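Putative peptide ABC-transport system periplasmic peptide-binding protein (Campylobacter jejuni, PDB 4OEV) binds nickel(II) as the extracytoplasmic solute-binding component of an ABC-type importer. Local coordinates at residues 3-15 against 188-200. Residues are numbered along the deposited sequence; the frame is centred on the assembly and turned at random.
Sequences PKDTLIIAVENEI and KTPRLIIKHIFDP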
loop_
_atom_site.group_PDB
_atom_site.type_symbol
_atom_site.label_atom_id
_atom_site.label_comp_id
_atom_site.label_asym_id
_atom_site.label_seq_id
_atom_site.Cartn_x
_atom_site.Cartn_y
_atom_site.Cartn_z
ATOM N N PRO A 3 -3.002 -29.166 11.069
ATOM C CA PRO A 3 -2.173 -29.613 12.203
ATOM C C PRO A 3 -1.771 -28.428 13.083
ATOM O O PRO A 3 -1.718 -27.280 12.622
ATOM C CB PRO A 3 -0.935 -30.229 11.544
ATOM C CG PRO A 3 -1.235 -30.375 10.109
ATOM C CD PRO A 3 -2.555 -29.736 9.785
ATOM N N LYS A 4 -1.465 -28.723 14.335
ATOM C CA LYS A 4 -1.115 -27.710 15.314
ATOM C C LYS A 4 0.216 -27.016 14.949
ATOM O O LYS A 4 0.478 -25.890 15.370
ATOM C CB LYS A 4 -1.080 -28.379 16.697
ATOM C CG LYS A 4 -0.978 -27.470 17.913
ATOM C CD LYS A 4 -0.678 -28.292 19.177
ATOM C CE LYS A 4 0.084 -27.512 20.254
ATOM N NZ LYS A 4 -0.914 -26.839 21.166
ATOM N N ASP A 5 1.033 -27.667 14.127
ATOM C CA ASP A 5 2.361 -27.127 13.804
ATOM C C ASP A 5 2.373 -26.371 12.486
ATOM O O ASP A 5 3.428 -25.935 12.017
ATOM C CB ASP A 5 3.393 -28.264 13.790
ATOM C CG ASP A 5 3.307 -29.148 12.540
ATOM O OD1 ASP A 5 2.300 -29.130 11.809
ATOM O OD2 ASP A 5 4.242 -29.935 12.318
ATOM N N THR A 6 1.187 -26.183 11.911
ATOM C CA THR A 6 1.037 -25.527 10.619
ATOM C C THR A 6 0.092 -24.325 10.748
ATOM O O THR A 6 -0.967 -24.462 11.362
ATOM C CB THR A 6 0.459 -26.502 9.557
ATOM O OG1 THR A 6 1.320 -27.634 9.392
ATOM C CG2 THR A 6 0.250 -25.813 8.221
ATOM N N LEU A 7 0.498 -23.167 10.203
ATOM C CA LEU A 7 -0.365 -21.984 10.102
ATOM C C LEU A 7 -0.764 -21.804 8.649
ATOM O O LEU A 7 0.081 -21.802 7.785
ATOM C CB LEU A 7 0.350 -20.717 10.574
ATOM C CG LEU A 7 0.324 -20.425 12.079
ATOM C CD1 LEU A 7 1.012 -19.104 12.410
ATOM C CD2 LEU A 7 -1.096 -20.493 12.640
ATOM N N ILE A 8 -2.052 -21.657 8.351
ATOM C CA ILE A 8 -2.428 -21.373 6.972
ATOM C C ILE A 8 -3.160 -20.065 6.948
ATOM O O ILE A 8 -4.211 -19.932 7.556
ATOM C CB ILE A 8 -3.301 -22.462 6.357
ATOM C CG1 ILE A 8 -2.661 -23.832 6.572
ATOM C CG2 ILE A 8 -3.590 -22.144 4.886
ATOM C CD1 ILE A 8 -3.274 -24.917 5.797
ATOM N N ILE A 9 -2.583 -19.080 6.270
ATOM C CA ILE A 9 -3.165 -17.736 6.255
ATOM C C ILE A 9 -3.511 -17.293 4.850
ATOM O O ILE A 9 -2.679 -17.335 3.955
ATOM C CB ILE A 9 -2.211 -16.691 6.847
ATOM C CG1 ILE A 9 -1.705 -17.108 8.232
ATOM C CG2 ILE A 9 -2.836 -15.299 6.852
ATOM C CD1 ILE A 9 -0.741 -16.102 8.792
ATOM N N ALA A 10 -4.751 -16.843 4.676
ATOM C CA ALA A 10 -5.171 -16.274 3.414
ATOM C C ALA A 10 -4.663 -14.850 3.272
ATOM O O ALA A 10 -4.748 -14.039 4.204
ATOM C CB ALA A 10 -6.731 -16.277 3.302
ATOM N N VAL A 11 -4.198 -14.532 2.073
ATOM C CA VAL A 11 -3.782 -13.168 1.751
ATOM C C VAL A 11 -4.339 -12.763 0.385
ATOM O O VAL A 11 -4.251 -13.539 -0.572
ATOM C CB VAL A 11 -2.252 -13.035 1.771
ATOM C CG1 VAL A 11 -1.847 -11.661 1.239
ATOM C CG2 VAL A 11 -1.757 -13.204 3.211
ATOM N N GLU A 12 -4.909 -11.566 0.298
ATOM C CA GLU A 12 -5.579 -11.132 -0.975
ATOM C C GLU A 12 -4.647 -11.101 -2.218
ATOM O O GLU A 12 -4.996 -11.648 -3.287
ATOM C CB GLU A 12 -6.218 -9.779 -0.778
ATOM C CG GLU A 12 -6.993 -9.263 -2.017
ATOM C CD GLU A 12 -7.402 -7.846 -1.856
ATOM O OE1 GLU A 12 -7.076 -7.288 -0.789
ATOM O OE2 GLU A 12 -8.042 -7.275 -2.781
ATOM N N ASN A 13 -3.451 -10.515 -2.046
ATOM C CA ASN A 13 -2.511 -10.276 -3.136
ATOM C C ASN A 13 -1.288 -11.165 -3.018
ATOM O O ASN A 13 -0.909 -11.548 -1.915
ATOM C CB ASN A 13 -2.081 -8.806 -3.132
ATOM C CG ASN A 13 -3.251 -7.877 -3.277
ATOM O OD1 ASN A 13 -3.806 -7.761 -4.363
ATOM N ND2 ASN A 13 -3.645 -7.212 -2.186
ATOM N N GLU A 14 -0.709 -11.513 -4.155
ATOM C CA GLU A 14 0.520 -12.241 -4.210
ATOM C C GLU A 14 1.537 -11.365 -4.945
ATOM O O GLU A 14 1.239 -10.226 -5.334
ATOM C CB GLU A 14 0.320 -13.586 -4.905
ATOM C CG GLU A 14 -0.284 -13.487 -6.289
ATOM C CD GLU A 14 -0.418 -14.837 -6.973
ATOM O OE1 GLU A 14 0.061 -15.849 -6.403
ATOM O OE2 GLU A 14 -0.990 -14.875 -8.090
ATOM N N ILE A 15 2.735 -11.888 -5.105
ATOM C CA ILE A 15 3.766 -11.199 -5.879
ATOM C C ILE A 15 4.522 -12.211 -6.735
ATOM O O ILE A 15 4.820 -13.333 -6.272
ATOM C CB ILE A 15 4.714 -10.427 -4.957
ATOM C CG1 ILE A 15 5.781 -9.678 -5.779
ATOM C CG2 ILE A 15 5.444 -11.384 -3.944
ATOM C CD1 ILE A 15 6.389 -8.551 -4.998
ATOM N N LYS A 188 7.767 -19.637 16.263
ATOM C CA LYS A 188 7.007 -20.572 17.084
ATOM C C LYS A 188 6.348 -21.704 16.302
ATOM O O LYS A 188 6.454 -22.881 16.691
ATOM C CB LYS A 188 5.976 -19.818 17.904
ATOM C CG LYS A 188 6.608 -18.911 18.926
ATOM C CD LYS A 188 5.730 -18.806 20.147
ATOM C CE LYS A 188 5.970 -17.506 20.887
ATOM N NZ LYS A 188 4.938 -17.329 21.944
ATOM N N THR A 189 5.695 -21.368 15.193
ATOM C CA THR A 189 5.062 -22.387 14.375
ATOM C C THR A 189 5.981 -22.747 13.235
ATOM O O THR A 189 6.322 -21.901 12.408
ATOM C CB THR A 189 3.701 -21.897 13.865
ATOM O OG1 THR A 189 2.903 -21.585 15.007
ATOM C CG2 THR A 189 2.991 -22.956 13.032
ATOM N N PRO A 190 6.409 -24.015 13.198
ATOM C CA PRO A 190 7.424 -24.488 12.252
ATOM C C PRO A 190 6.969 -24.380 10.794
ATOM O O PRO A 190 7.797 -24.140 9.923
ATOM C CB PRO A 190 7.644 -25.947 12.666
ATOM C CG PRO A 190 6.442 -26.326 13.401
ATOM C CD PRO A 190 5.939 -25.094 14.081
ATOM N N ARG A 191 5.683 -24.573 10.529
ATOM C CA ARG A 191 5.206 -24.583 9.153
ATOM C C ARG A 191 4.206 -23.456 8.884
ATOM O O ARG A 191 3.241 -23.274 9.639
ATOM C CB ARG A 191 4.581 -25.951 8.867
ATOM C CG ARG A 191 4.378 -26.286 7.410
ATOM C CD ARG A 191 4.481 -27.810 7.167
ATOM N NE ARG A 191 4.070 -28.117 5.796
ATOM C CZ ARG A 191 2.831 -28.440 5.439
ATOM N NH1 ARG A 191 2.542 -28.682 4.164
ATOM N NH2 ARG A 191 1.878 -28.524 6.357
ATOM N N LEU A 192 4.421 -22.716 7.792
ATOM C CA LEU A 192 3.567 -21.583 7.436
ATOM C C LEU A 192 3.227 -21.559 5.953
ATOM O O LEU A 192 4.103 -21.608 5.101
ATOM C CB LEU A 192 4.225 -20.252 7.840
ATOM C CG LEU A 192 3.569 -18.957 7.328
ATOM C CD1 LEU A 192 2.127 -18.785 7.846
ATOM C CD2 LEU A 192 4.417 -17.740 7.660
ATOM N N ILE A 193 1.937 -21.425 5.659
ATOM C CA ILE A 193 1.445 -21.390 4.287
ATOM C C ILE A 193 0.585 -20.144 4.018
ATOM O O ILE A 193 -0.346 -19.863 4.749
ATOM C CB ILE A 193 0.642 -22.671 3.983
ATOM C CG1 ILE A 193 1.591 -23.882 4.041
ATOM C CG2 ILE A 193 -0.010 -22.594 2.660
ATOM C CD1 ILE A 193 0.917 -25.228 3.738
ATOM N N ILE A 194 0.971 -19.371 3.004
ATOM C CA ILE A 194 0.253 -18.183 2.576
ATOM C C ILE A 194 -0.547 -18.514 1.326
ATOM O O ILE A 194 -0.006 -18.718 0.236
ATOM C CB ILE A 194 1.206 -17.002 2.298
ATOM C CG1 ILE A 194 2.133 -16.781 3.495
ATOM C CG2 ILE A 194 0.396 -15.718 1.819
ATOM C CD1 ILE A 194 1.438 -16.309 4.745
ATOM N N LYS A 195 -1.855 -18.571 1.498
ATOM C CA LYS A 195 -2.737 -18.985 0.437
ATOM C C LYS A 195 -3.296 -17.763 -0.289
ATOM O O LYS A 195 -3.703 -16.764 0.331
ATOM C CB LYS A 195 -3.858 -19.857 1.019
ATOM C CG LYS A 195 -4.643 -20.616 -0.001
ATOM C CD LYS A 195 -5.544 -21.672 0.668
ATOM C CE LYS A 195 -6.414 -22.298 -0.382
ATOM N NZ LYS A 195 -7.234 -23.406 0.157
ATOM N N HIS A 196 -3.288 -17.833 -1.612
ATOM C CA HIS A 196 -3.747 -16.712 -2.413
ATOM C C HIS A 196 -5.252 -16.730 -2.570
ATOM O O HIS A 196 -5.777 -17.478 -3.395
ATOM C CB HIS A 196 -3.110 -16.725 -3.799
ATOM C CG HIS A 196 -3.584 -15.601 -4.683
ATOM N ND1 HIS A 196 -3.916 -15.784 -6.008
ATOM C CD2 HIS A 196 -3.763 -14.280 -4.429
ATOM C CE1 HIS A 196 -4.303 -14.627 -6.529
ATOM N NE2 HIS A 196 -4.213 -13.695 -5.593
ATOM N N ILE A 197 -5.952 -15.896 -1.804
ATOM C CA ILE A 197 -7.427 -15.827 -1.933
ATOM C C ILE A 197 -7.862 -14.384 -2.041
ATOM O O ILE A 197 -7.931 -13.673 -1.021
ATOM C CB ILE A 197 -8.145 -16.522 -0.746
ATOM C CG1 ILE A 197 -7.724 -17.985 -0.657
ATOM C CG2 ILE A 197 -9.686 -16.397 -0.898
ATOM C CD1 ILE A 197 -8.329 -18.740 0.558
ATOM N N PHE A 198 -8.165 -13.938 -3.269
ATOM C CA PHE A 198 -8.412 -12.513 -3.481
ATOM C C PHE A 198 -9.897 -12.132 -3.366
ATOM O O PHE A 198 -10.249 -10.965 -3.550
ATOM C CB PHE A 198 -7.806 -12.061 -4.835
ATOM C CG PHE A 198 -8.621 -12.415 -6.098
ATOM C CD1 PHE A 198 -9.582 -13.426 -6.122
ATOM C CD2 PHE A 198 -8.381 -11.707 -7.293
ATOM C CE1 PHE A 198 -10.294 -13.724 -7.290
ATOM C CE2 PHE A 198 -9.086 -12.000 -8.464
ATOM C CZ PHE A 198 -10.055 -13.012 -8.459
ATOM N N ASP A 199 -10.749 -13.109 -3.058
ATOM C CA ASP A 199 -12.192 -12.878 -2.878
ATOM C C ASP A 199 -12.576 -13.324 -1.464
ATOM O O ASP A 199 -12.432 -14.491 -1.150
ATOM C CB ASP A 199 -12.985 -13.647 -3.936
ATOM C CG ASP A 199 -14.499 -13.399 -3.867
ATOM O OD1 ASP A 199 -15.131 -13.407 -4.944
ATOM O OD2 ASP A 199 -15.058 -13.190 -2.760
ATOM N N PRO A 200 -13.004 -12.378 -0.601
ATOM C CA PRO A 200 -13.296 -12.629 0.821
ATOM C C PRO A 200 -14.493 -13.579 1.051
ATOM O O PRO A 200 -14.601 -14.201 2.135
ATOM C CB PRO A 200 -13.629 -11.230 1.369
ATOM C CG PRO A 200 -14.171 -10.448 0.105
ATOM C CD PRO A 200 -13.328 -10.988 -1.016
HETATM O O HOH W 1 1.885 -23.351 16.685
HETATM O O HOH W 2 -10.784 -8.303 -2.029
#
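Leu7 and Ile9 exchange backbone hydrogen bonds with Arg191, Ile193 and Lys195, pairing strands 6-11 and 191-196 in parallel within a mixed sheet of this family 5 solute-binding protein. Ile9 N donates to Ile193 O (2.8 Å). Aliphatic side chains pack on the face carrying Leu7, Ile9 and Val11: the CD1 methyl of Leu192 lies against Leu7 CB and Ile9 CD1, and the CG2 methyls of Val11 and Ile194 meet at 3.6 Å, with Trp492 from a loop, and Leu32 of helix 30-33, adding to this layer. On the other face Thr6 and Arg191 run side by side. The arginine has CG anti to its own N (chi1 -164°) and stays extended to NE, which carries its NH2 to Thr6 OG1 (3.2 Å), in the guanidinium plane. Thr6 OG1 in turn donates to Asp5 OD1 from above the carboxylate plane, while Arg191 NE forms a salt bridge with Glu175 of the next strand. Beyond strand 6-11, Glu14 crosses over His196, at the end of the partner strand: its CG sits between the backbone N and the carbonyl carbon (chi1 55°), which turns the extended chain over the imidazole, where the carboxylate stacks, the planes only 12° apart and CD centred 3.7 Å above the ring. Glu12 O lies at the edge of that ring, near its plane, and ND1 hydrogen-bonds Gly171 O, which together with the stacked carboxylate limits rotation of the imidazole. Near the nickel site, Glu12 OE1 hydrogen-bonds ND1 of His481, a metal ligand, and could orient and polarise its imidazole. The other carboxylate oxygen, Glu12 OE2, accepts a weak hydrogen bond from a water that also donates to Phe198 O at 3.1 Å.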